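PDB 6PGL: uncharacterized protein YLR132C from Kluyveromyces marxianus, which probably acts as a U6 snRNA phosphodiesterase, a nuclease of the 2H clan, and binds uridine-5'-monophosphate between two four-stranded antiparallel sheets. Local coordinates for residues L28-V33 and F45-R50; V61-T66 and P129-V134; G100-Y105 and L115-S120. One frame throughout, in Å; residues are numbered along the deposited sequence.

Contact 1: residues L28-V33 and F45-R50; sequences LVLKGV and FEPLHR
His49, whose imidazole edge lies against Leu30, gives its NE2 to Asp27 OD1, while NH2 of Arg50 forms a salt bridge with Asp27 OD2. The carboxylate at the turn of helix 20-39 just before residues 28-33 is thus gripped through both oxygens by two neighbours from 45-50. The same arginine contributes CG to one face of the imidazole, 3.5 Å above its plane and displaced toward the rim, so the NE2 bond and the CG contact together probably limit how the ring can turn.

Between the two segments themselves no hydrogen bond forms; the contact is apolar, burying 200 Å² in all. Leu30 is central. With CG opposite its carbonyl carbon (chi1 -78°), it splays its methyls toward different partners: CD1 sits 3.6 Å from Pro47 CB, and the same methyl reaches CE1 of His49 at 4.0 Å, approaching near the ring plane rather than over a face. CD2 turns the other way and comes within 4.3 Å of Phe45 CB, a looser touch. One turn further along, Val33 has CG1 opposite its backbone N (chi1 169°), which directs that methyl at the Phe45 ring obliquely, 3.9 Å from CD2. Of the CA atoms, those of Leu30 and Pro47 come nearest, at 6.7 Å.

Short strand 46-47 is an outermost strand of its sheet, pairing through Glu46 with Val159 of the adjacent strand 154-161. Helix 20-39 packs along this margin, and its Asn34 OD1 is hydrogen-bonded to Phe45 N. Further into the sheet, past 154-161, Leu115 of strand 112-119 meets both Val33 and Phe45, and Ala160 adds to the phenyl surroundings, so the contact fastens the helix to both the edge and the interior of the sheet.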
loop_
_atom_site.group_PDB
_atom_site.type_symbol
_atom_site.label_atom_id
_atom_site.label_comp_id
_atom_site.label_asym_id
_atom_site.label_seq_id
_atom_site.Cartn_x
_atom_site.Cartn_y
_atom_site.Cartn_z
ATOM N N LEU A 28 0.375 19.182 1.993
ATOM C CA LEU A 28 1.116 20.083 1.121
ATOM C C LEU A 28 1.568 19.383 -0.156
ATOM O O LEU A 28 1.534 19.968 -1.250
ATOM C CB LEU A 28 2.326 20.603 1.909
ATOM C CG LEU A 28 3.425 21.492 1.348
ATOM C CD1 LEU A 28 4.242 21.980 2.533
ATOM C CD2 LEU A 28 4.336 20.785 0.364
ATOM N N VAL A 29 2.085 18.167 -0.025
ATOM C CA VAL A 29 2.584 17.464 -1.197
ATOM C C VAL A 29 1.448 17.213 -2.180
ATOM O O VAL A 29 1.565 17.493 -3.382
ATOM C CB VAL A 29 3.275 16.158 -0.764
ATOM C CG1 VAL A 29 3.569 15.276 -1.985
ATOM C CG2 VAL A 29 4.569 16.516 -0.010
ATOM N N LEU A 30 0.324 16.688 -1.680
ATOM C CA LEU A 30 -0.769 16.313 -2.571
ATOM C C LEU A 30 -1.464 17.535 -3.159
ATOM O O LEU A 30 -1.918 17.493 -4.306
ATOM C CB LEU A 30 -1.761 15.420 -1.820
ATOM C CG LEU A 30 -1.224 13.989 -1.702
ATOM C CD1 LEU A 30 -1.822 13.239 -0.545
ATOM C CD2 LEU A 30 -1.534 13.260 -3.006
ATOM N N LYS A 31 -1.536 18.631 -2.405
ATOM C CA LYS A 31 -2.073 19.871 -2.954
ATOM C C LYS A 31 -1.250 20.332 -4.153
ATOM O O LYS A 31 -1.809 20.751 -5.178
ATOM C CB LYS A 31 -2.100 20.936 -1.850
ATOM C CG LYS A 31 -2.523 22.318 -2.258
ATOM C CD LYS A 31 -2.188 23.332 -1.126
ATOM C CE LYS A 31 -2.534 24.786 -1.500
ATOM N NZ LYS A 31 -1.370 25.644 -1.910
ATOM N N GLY A 32 0.080 20.206 -4.071
ATOM C CA GLY A 32 0.926 20.584 -5.196
ATOM C C GLY A 32 0.765 19.656 -6.388
ATOM O O GLY A 32 0.767 20.105 -7.536
ATOM N N VAL A 33 0.632 18.350 -6.135
ATOM C CA VAL A 33 0.408 17.397 -7.223
ATOM C C VAL A 33 -0.916 17.685 -7.913
ATOM O O VAL A 33 -1.005 17.730 -9.146
ATOM C CB VAL A 33 0.453 15.953 -6.687
ATOM C CG1 VAL A 33 -0.052 14.965 -7.763
ATOM C CG2 VAL A 33 1.871 15.572 -6.250
ATOM N N PHE A 45 -5.705 13.311 -7.293
ATOM C CA PHE A 45 -5.474 12.177 -6.405
ATOM C C PHE A 45 -6.103 12.508 -5.063
ATOM O O PHE A 45 -5.697 13.481 -4.412
ATOM C CB PHE A 45 -3.983 11.887 -6.243
ATOM C CG PHE A 45 -3.335 11.350 -7.498
ATOM C CD1 PHE A 45 -3.389 9.992 -7.794
ATOM C CD2 PHE A 45 -2.704 12.212 -8.399
ATOM C CE1 PHE A 45 -2.797 9.501 -8.965
ATOM C CE2 PHE A 45 -2.109 11.735 -9.560
ATOM C CZ PHE A 45 -2.148 10.385 -9.841
ATOM N N GLU A 46 -7.065 11.685 -4.635
ATOM C CA GLU A 46 -7.624 11.844 -3.298
ATOM C C GLU A 46 -6.578 11.450 -2.266
ATOM O O GLU A 46 -6.031 10.343 -2.337
ATOM C CB GLU A 46 -8.869 10.984 -3.103
ATOM C CG GLU A 46 -10.035 11.434 -3.901
ATOM C CD GLU A 46 -10.478 12.830 -3.532
ATOM O OE1 GLU A 46 -10.885 13.023 -2.354
ATOM O OE2 GLU A 46 -10.398 13.718 -4.434
ATOM N N PRO A 47 -6.278 12.310 -1.302
ATOM C CA PRO A 47 -5.299 11.946 -0.268
ATOM C C PRO A 47 -5.759 10.748 0.551
ATOM O O PRO A 47 -6.875 10.729 1.078
ATOM C CB PRO A 47 -5.214 13.206 0.595
ATOM C CG PRO A 47 -5.743 14.306 -0.265
ATOM C CD PRO A 47 -6.799 13.670 -1.129
ATOM N N LEU A 48 -4.865 9.763 0.703
ATOM C CA LEU A 48 -5.211 8.553 1.437
ATOM C C LEU A 48 -5.048 8.695 2.944
ATOM O O LEU A 48 -5.548 7.829 3.675
ATOM C CB LEU A 48 -4.365 7.365 0.943
ATOM C CG LEU A 48 -4.808 6.892 -0.458
ATOM C CD1 LEU A 48 -3.784 5.969 -1.085
ATOM C CD2 LEU A 48 -6.145 6.166 -0.315
ATOM N N HIS A 49 -4.398 9.754 3.431
ATOM C CA HIS A 49 -4.167 9.905 4.868
ATOM C C HIS A 49 -5.262 10.701 5.566
ATOM O O HIS A 49 -5.164 10.924 6.773
ATOM C CB HIS A 49 -2.806 10.562 5.134
ATOM C CG HIS A 49 -2.737 11.994 4.699
ATOM N ND1 HIS A 49 -2.773 12.364 3.375
ATOM C CD2 HIS A 49 -2.729 13.143 5.412
ATOM C CE1 HIS A 49 -2.742 13.682 3.285
ATOM N NE2 HIS A 49 -2.705 14.178 4.509
ATOM N N ARG A 50 -6.305 11.124 4.857
ATOM C CA ARG A 50 -7.404 11.850 5.483
ATOM C C ARG A 50 -8.729 11.251 5.053
ATOM O O ARG A 50 -8.921 10.920 3.878
ATOM C CB ARG A 50 -7.359 13.315 5.129
ATOM C CG ARG A 50 -6.219 14.032 5.854
ATOM C CD ARG A 50 -6.481 15.478 5.965
ATOM N NE ARG A 50 -5.338 16.213 6.501
ATOM C CZ ARG A 50 -5.199 16.583 7.769
ATOM N NH1 ARG A 50 -6.132 16.279 8.657
ATOM N NH2 ARG A 50 -4.120 17.266 8.144
#

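Contact 2: residues V61-T66 and P129-V134; sequences VSLSET and PVLSIV. With U5P (uridine-5'-monophosphate), chain E.
Leu63 and Ser64 meet one side of helix 121-137 mainly through methyl and methylene groups, with 186 Å² buried and no hydrogen bond across. The side chains of Leu63 and Val130 lie obliquely to each other, Leu63 CD1 to Val130 CG1 4.2 Å. Val134 has CG1 opposite its backbone N (chi1 165°), which sets this methyl 3.7 Å from Ser64 CB. A second kind of approach puts methyls against a carbonyl: CD2 of Leu131 is 3.5 Å from Leu63 O, and both Val134 methyls lie near the same oxygen.

The polar groups of 61-66 are satisfied by other partners. Ser64 OG donates to Glu65 O at 2.9 Å, with the donor tilted 23° from the carbonyl plane, and is also paired with Leu12 N of strand 9-16. Glu65 OE2 forms a salt bridge with Lys138, beyond the helix.

Toward the ligand, Ser62 OG is hydrogen-bonded to phosphate O1P, though the modelled separation is doubtfully short. Ser62 follows His60 by two residues, the spacing repeated by His154 and Ser156, as in the paired HxS motifs of the 2H clan. The fit of Leu63 and Ser64 on the helix thus depends on close apolar packing, while neighbouring Ser62 turns its hydroxyl to the phosphate.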
loop_
_atom_site.group_PDB
_atom_site.type_symbol
_atom_site.label_atom_id
_atom_site.label_comp_id
_atom_site.label_asym_id
_atom_site.label_seq_id
_atom_site.Cartn_x
_atom_site.Cartn_y
_atom_site.Cartn_z
ATOM N N VAL A 61 1.874 -0.422 4.249
ATOM C CA VAL A 61 2.697 -1.217 3.345
ATOM C C VAL A 61 2.017 -2.579 3.241
ATOM O O VAL A 61 1.961 -3.317 4.227
ATOM C CB VAL A 61 4.157 -1.353 3.829
ATOM C CG1 VAL A 61 5.031 -2.103 2.770
ATOM C CG2 VAL A 61 4.762 -0.007 4.164
ATOM N N SER A 62 1.514 -2.929 2.055
ATOM C CA SER A 62 1.031 -4.284 1.843
ATOM C C SER A 62 2.199 -5.254 1.921
ATOM O O SER A 62 3.290 -4.974 1.407
ATOM C CB SER A 62 0.345 -4.439 0.482
ATOM O OG SER A 62 -0.763 -3.562 0.328
ATOM N N LEU A 63 1.988 -6.377 2.613
ATOM C CA LEU A 63 3.017 -7.393 2.737
ATOM C C LEU A 63 2.621 -8.738 2.146
ATOM O O LEU A 63 3.426 -9.671 2.186
ATOM C CB LEU A 63 3.417 -7.579 4.211
ATOM C CG LEU A 63 4.010 -6.348 4.919
ATOM C CD1 LEU A 63 4.172 -6.638 6.429
ATOM C CD2 LEU A 63 5.340 -5.857 4.310
ATOM N N SER A 64 1.387 -8.891 1.682
ATOM C CA SER A 64 0.947 -10.128 1.061
ATOM C C SER A 64 -0.123 -9.762 0.052
ATOM O O SER A 64 -0.723 -8.690 0.121
ATOM C CB SER A 64 0.388 -11.140 2.080
ATOM O OG SER A 64 -0.894 -10.718 2.515
ATOM N N GLU A 65 -0.299 -10.637 -0.924
ATOM C CA GLU A 65 -1.481 -10.656 -1.765
ATOM C C GLU A 65 -2.709 -10.985 -0.908
ATOM O O GLU A 65 -2.604 -11.335 0.279
ATOM C CB GLU A 65 -1.293 -11.704 -2.873
ATOM C CG GLU A 65 -1.090 -13.100 -2.298
ATOM C CD GLU A 65 -0.423 -14.111 -3.244
ATOM O OE1 GLU A 65 -1.070 -15.141 -3.582
ATOM O OE2 GLU A 65 0.753 -13.890 -3.625
ATOM N N THR A 66 -3.885 -10.873 -1.521
ATOM C CA THR A 66 -5.095 -11.433 -0.936
ATOM C C THR A 66 -4.965 -12.950 -0.883
ATOM O O THR A 66 -4.817 -13.593 -1.926
ATOM C CB THR A 66 -6.307 -11.041 -1.779
ATOM O OG1 THR A 66 -6.408 -9.619 -1.835
ATOM C CG2 THR A 66 -7.577 -11.585 -1.172
ATOM N N PRO A 129 12.740 -11.265 5.896
ATOM C CA PRO A 129 12.341 -12.392 6.768
ATOM C C PRO A 129 10.836 -12.503 6.932
ATOM O O PRO A 129 10.283 -13.614 6.971
ATOM C CB PRO A 129 13.017 -12.068 8.110
ATOM C CG PRO A 129 14.090 -11.094 7.797
ATOM C CD PRO A 129 13.629 -10.314 6.596
ATOM N N VAL A 130 10.158 -11.359 7.053
ATOM C CA VAL A 130 8.706 -11.351 7.158
ATOM C C VAL A 130 8.083 -11.870 5.870
ATOM O O VAL A 130 7.180 -12.720 5.886
ATOM C CB VAL A 130 8.214 -9.934 7.491
ATOM C CG1 VAL A 130 6.703 -9.850 7.330
ATOM C CG2 VAL A 130 8.658 -9.564 8.903
ATOM N N LEU A 131 8.583 -11.398 4.731
ATOM C CA LEU A 131 8.050 -11.872 3.459
ATOM C C LEU A 131 8.286 -13.364 3.283
ATOM O O LEU A 131 7.483 -14.041 2.626
ATOM C CB LEU A 131 8.673 -11.088 2.304
ATOM C CG LEU A 131 8.370 -9.587 2.197
ATOM C CD1 LEU A 131 9.120 -8.978 1.002
ATOM C CD2 LEU A 131 6.901 -9.328 2.082
ATOM N N SER A 132 9.366 -13.902 3.869
ATOM C CA SER A 132 9.602 -15.343 3.769
ATOM C C SER A 132 8.585 -16.118 4.583
ATOM O O SER A 132 8.067 -17.144 4.124
ATOM C CB SER A 132 11.006 -15.706 4.265
ATOM O OG SER A 132 11.992 -15.214 3.387
ATOM N N ILE A 133 8.237 -15.602 5.765
ATOM C CA ILE A 133 7.208 -16.234 6.588
ATOM C C ILE A 133 5.876 -16.253 5.846
ATOM O O ILE A 133 5.177 -17.275 5.827
ATOM C CB ILE A 133 7.121 -15.516 7.952
ATOM C CG1 ILE A 133 8.381 -15.825 8.770
ATOM C CG2 ILE A 133 5.877 -15.932 8.728
ATOM C CD1 ILE A 133 8.564 -14.901 9.947
ATOM N N VAL A 134 5.523 -15.140 5.190
ATOM C CA VAL A 134 4.287 -15.090 4.407
ATOM C C VAL A 134 4.310 -16.128 3.294
ATOM O O VAL A 134 3.324 -16.833 3.057
ATOM C CB VAL A 134 4.066 -13.678 3.838
ATOM C CG1 VAL A 134 2.996 -13.700 2.735
ATOM C CG2 VAL A 134 3.667 -12.754 4.935
HETATM N N1 U5P E . -0.138 -3.096 -7.513
HETATM C C2 U5P E . 0.301 -3.156 -8.866
HETATM N N3 U5P E . 1.526 -3.603 -9.150
HETATM C C4 U5P E . 2.344 -4.005 -8.183
HETATM C C5 U5P E . 1.934 -3.967 -6.852
HETATM C C6 U5P E . 0.667 -3.506 -6.534
HETATM O O2 U5P E . -0.428 -2.781 -9.822
HETATM O O4 U5P E . 3.482 -4.408 -8.506
HETATM C "C1'" U5P E . -1.492 -2.615 -7.200
HETATM C "C2'" U5P E . -2.229 -3.481 -6.190
HETATM O "O2'" U5P E . -2.844 -4.573 -6.831
HETATM C "C3'" U5P E . -3.218 -2.494 -5.571
HETATM C "C4'" U5P E . -2.545 -1.127 -5.746
HETATM O "O3'" U5P E . -4.433 -2.533 -6.315
HETATM O "O4'" U5P E . -1.408 -1.332 -6.622
HETATM C "C5'" U5P E . -2.088 -0.460 -4.468
HETATM O "O5'" U5P E . -1.691 -1.409 -3.483
HETATM P P U5P E . -1.318 -0.959 -2.000
HETATM O O1P U5P E . -0.393 -2.035 -1.522
HETATM O O2P U5P E . -0.671 0.407 -2.125
HETATM O O3P U5P E . -2.636 -0.999 -1.277
#

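Contact 3: residues G100-Y105 and L115-S120; sequences GGWLVY and LAVGLS. With U5P (uridine-5'-monophosphate), chain E.
Leu115 holds CG opposite its backbone N (chi1 -180°), and Trp102 keeps its indole beside its own N (chi1 -70°), which together lay the leucine over one face of the six-membered ring. This is a beta hairpin, strands 102-106 and 112-119. CD2 of Leu115 stands 3.8 Å from the ring centroid, only 10° off the normal, a CH-pi contact, and CG is 3.5 Å from Trp102 CE3. From another direction Val117 CG2 approaches CZ3 obliquely at 3.6 Å. The indole NE1 is satisfied by Ala187 O.

Leu103 and Ala116 form an antiparallel hydrogen-bonded pair: Leu103 N donates to Ala116 O, and Ala116 N returns the bond to Leu103 O, each at 2.7 Å. Val104 and Leu115 follow as a non-hydrogen-bonded pair. At the ligand end, Ala116 CB meets the edge of the Tyr105 ring, 4.0 Å from CD2. The tyrosine also adjoins His154 and the uracil, with CD1 3.1 Å from U5P N3, so the hairpin contributes a wall of the nucleotide site. Where the strands part, a water bridges them, donating to Gly101 O and accepting from Gly118 N at 3.0 Å.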
loop_
_atom_site.group_PDB
_atom_site.type_symbol
_atom_site.label_atom_id
_atom_site.label_comp_id
_atom_site.label_asym_id
_atom_site.label_seq_id
_atom_site.Cartn_x
_atom_site.Cartn_y
_atom_site.Cartn_z
ATOM N N GLY A 100 13.359 7.091 -4.216
ATOM C CA GLY A 100 13.005 7.207 -5.598
ATOM C C GLY A 100 11.897 8.218 -5.790
ATOM O O GLY A 100 11.596 9.056 -4.931
ATOM N N GLY A 101 11.290 8.146 -6.973
ATOM C CA GLY A 101 10.288 9.100 -7.384
ATOM C C GLY A 101 8.887 8.530 -7.279
ATOM O O GLY A 101 8.647 7.466 -6.700
ATOM N N TRP A 102 7.950 9.286 -7.845
ATOM C CA TRP A 102 6.552 8.880 -7.908
ATOM C C TRP A 102 6.372 7.665 -8.809
ATOM O O TRP A 102 6.905 7.605 -9.929
ATOM C CB TRP A 102 5.707 10.020 -8.464
ATOM C CG TRP A 102 5.509 11.225 -7.596
ATOM C CD1 TRP A 102 5.722 12.525 -7.958
ATOM C CD2 TRP A 102 4.936 11.263 -6.279
ATOM N NE1 TRP A 102 5.371 13.376 -6.927
ATOM C CE2 TRP A 102 4.888 12.626 -5.884
ATOM C CE3 TRP A 102 4.505 10.281 -5.379
ATOM C CZ2 TRP A 102 4.431 13.032 -4.630
ATOM C CZ3 TRP A 102 4.040 10.683 -4.113
ATOM C CH2 TRP A 102 3.998 12.062 -3.765
ATOM N N LEU A 103 5.567 6.718 -8.336
ATOM C CA LEU A 103 5.087 5.592 -9.111
ATOM C C LEU A 103 3.571 5.695 -9.166
ATOM O O LEU A 103 2.951 6.241 -8.247
ATOM C CB LEU A 103 5.510 4.251 -8.456
ATOM C CG LEU A 103 7.002 4.081 -8.087
ATOM C CD1 LEU A 103 7.225 2.781 -7.354
ATOM C CD2 LEU A 103 7.883 4.130 -9.314
ATOM N N VAL A 104 2.961 5.186 -10.242
ATOM C CA VAL A 104 1.502 5.068 -10.325
ATOM C C VAL A 104 1.157 3.608 -10.590
ATOM O O VAL A 104 1.543 3.047 -11.623
ATOM C CB VAL A 104 0.876 5.989 -11.388
ATOM C CG1 VAL A 104 -0.670 5.974 -11.293
ATOM C CG2 VAL A 104 1.387 7.393 -11.237
ATOM N N TYR A 105 0.443 2.997 -9.650
ATOM C CA TYR A 105 -0.017 1.622 -9.748
ATOM C C TYR A 105 -1.502 1.614 -10.097
ATOM O O TYR A 105 -2.284 2.384 -9.525
ATOM C CB TYR A 105 0.182 0.888 -8.422
ATOM C CG TYR A 105 1.607 0.522 -8.060
ATOM C CD1 TYR A 105 2.230 -0.576 -8.643
ATOM C CD2 TYR A 105 2.312 1.233 -7.083
ATOM C CE1 TYR A 105 3.542 -0.951 -8.303
ATOM C CE2 TYR A 105 3.636 0.868 -6.732
ATOM C CZ TYR A 105 4.233 -0.232 -7.353
ATOM O OH TYR A 105 5.516 -0.626 -7.042
ATOM N N LEU A 115 -1.072 6.849 -6.534
ATOM C CA LEU A 115 0.190 7.585 -6.530
ATOM C C LEU A 115 1.035 7.108 -5.346
ATOM O O LEU A 115 0.590 7.185 -4.195
ATOM C CB LEU A 115 -0.076 9.090 -6.436
ATOM C CG LEU A 115 1.171 9.991 -6.428
ATOM C CD1 LEU A 115 1.819 10.005 -7.814
ATOM C CD2 LEU A 115 0.838 11.438 -5.954
ATOM N N ALA A 116 2.238 6.586 -5.616
ATOM C CA ALA A 116 2.994 5.889 -4.587
ATOM C C ALA A 116 4.495 6.175 -4.725
ATOM O O ALA A 116 4.981 6.690 -5.746
ATOM C CB ALA A 116 2.746 4.383 -4.655
ATOM N N VAL A 117 5.227 5.810 -3.673
ATOM C CA VAL A 117 6.681 5.843 -3.648
ATOM C C VAL A 117 7.152 4.492 -3.128
ATOM O O VAL A 117 6.581 3.960 -2.173
ATOM C CB VAL A 117 7.227 6.994 -2.757
ATOM C CG1 VAL A 117 8.747 7.048 -2.860
ATOM C CG2 VAL A 117 6.600 8.384 -3.131
ATOM N N GLY A 118 8.199 3.934 -3.752
ATOM C CA GLY A 118 8.697 2.634 -3.330
ATOM C C GLY A 118 9.466 2.711 -2.021
ATOM O O GLY A 118 9.967 3.767 -1.640
ATOM N N LEU A 119 9.550 1.571 -1.316
ATOM C CA LEU A 119 10.312 1.503 -0.069
ATOM C C LEU A 119 11.806 1.564 -0.355
ATOM O O LEU A 119 12.282 1.027 -1.359
ATOM C CB LEU A 119 9.987 0.215 0.705
ATOM C CG LEU A 119 9.076 0.331 1.943
ATOM C CD1 LEU A 119 7.643 0.769 1.526
ATOM C CD2 LEU A 119 9.014 -0.973 2.736
ATOM N N SER A 120 12.555 2.220 0.532
ATOM C CA SER A 120 14.005 2.291 0.370
ATOM C C SER A 120 14.628 0.898 0.436
ATOM O O SER A 120 14.019 -0.076 0.899
ATOM C CB SER A 120 14.622 3.189 1.435
ATOM O OG SER A 120 14.590 2.518 2.683
HETATM N N1 U5P E . -0.138 -3.096 -7.513
HETATM C C2 U5P E . 0.301 -3.156 -8.866
HETATM N N3 U5P E . 1.526 -3.603 -9.150
HETATM C C4 U5P E . 2.344 -4.005 -8.183
HETATM C C5 U5P E . 1.934 -3.967 -6.852
HETATM C C6 U5P E . 0.667 -3.506 -6.534
HETATM O O2 U5P E . -0.428 -2.781 -9.822
HETATM O O4 U5P E . 3.482 -4.408 -8.506
HETATM C "C1'" U5P E . -1.492 -2.615 -7.200
HETATM C "C2'" U5P E . -2.229 -3.481 -6.190
HETATM O "O2'" U5P E . -2.844 -4.573 -6.831
HETATM C "C3'" U5P E . -3.218 -2.494 -5.571
HETATM C "C4'" U5P E . -2.545 -1.127 -5.746
HETATM O "O3'" U5P E . -4.433 -2.533 -6.315
HETATM O "O4'" U5P E . -1.408 -1.332 -6.622
HETATM C "C5'" U5P E . -2.088 -0.460 -4.468
HETATM O "O5'" U5P E . -1.691 -1.409 -3.483
HETATM P P U5P E . -1.318 -0.959 -2.000
HETATM O O1P U5P E . -0.393 -2.035 -1.522
HETATM O O2P U5P E . -0.671 0.407 -2.125
HETATM O O3P U5P E . -2.636 -0.999 -1.277
HETATM O O HOH W 1 9.887 5.251 -5.816
#

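In the fold
Along the chain, contact 1 closes first; contact 2 then opens at 61-66 and closes only at 129-134, enclosing contact 3. Contacts 1 and 3 serve the same sheet, 46-47, 154-161, 112-119 and 102-106, with centres about 14 Å apart, and they touch: Val29 and Val33 pack on Trp102. Contact 2 joins strand 59-68 of the other four-stranded sheet to helix 121-137, its centre about 27 Å from that of contact 1 and 18 Å from that of contact 3, though Val61 packs on Leu119. Uridine-5'-monophosphate is touched by contacts 2 and 3 alike, consistent with an active-site cleft between two lobes, each sheet backed by helices.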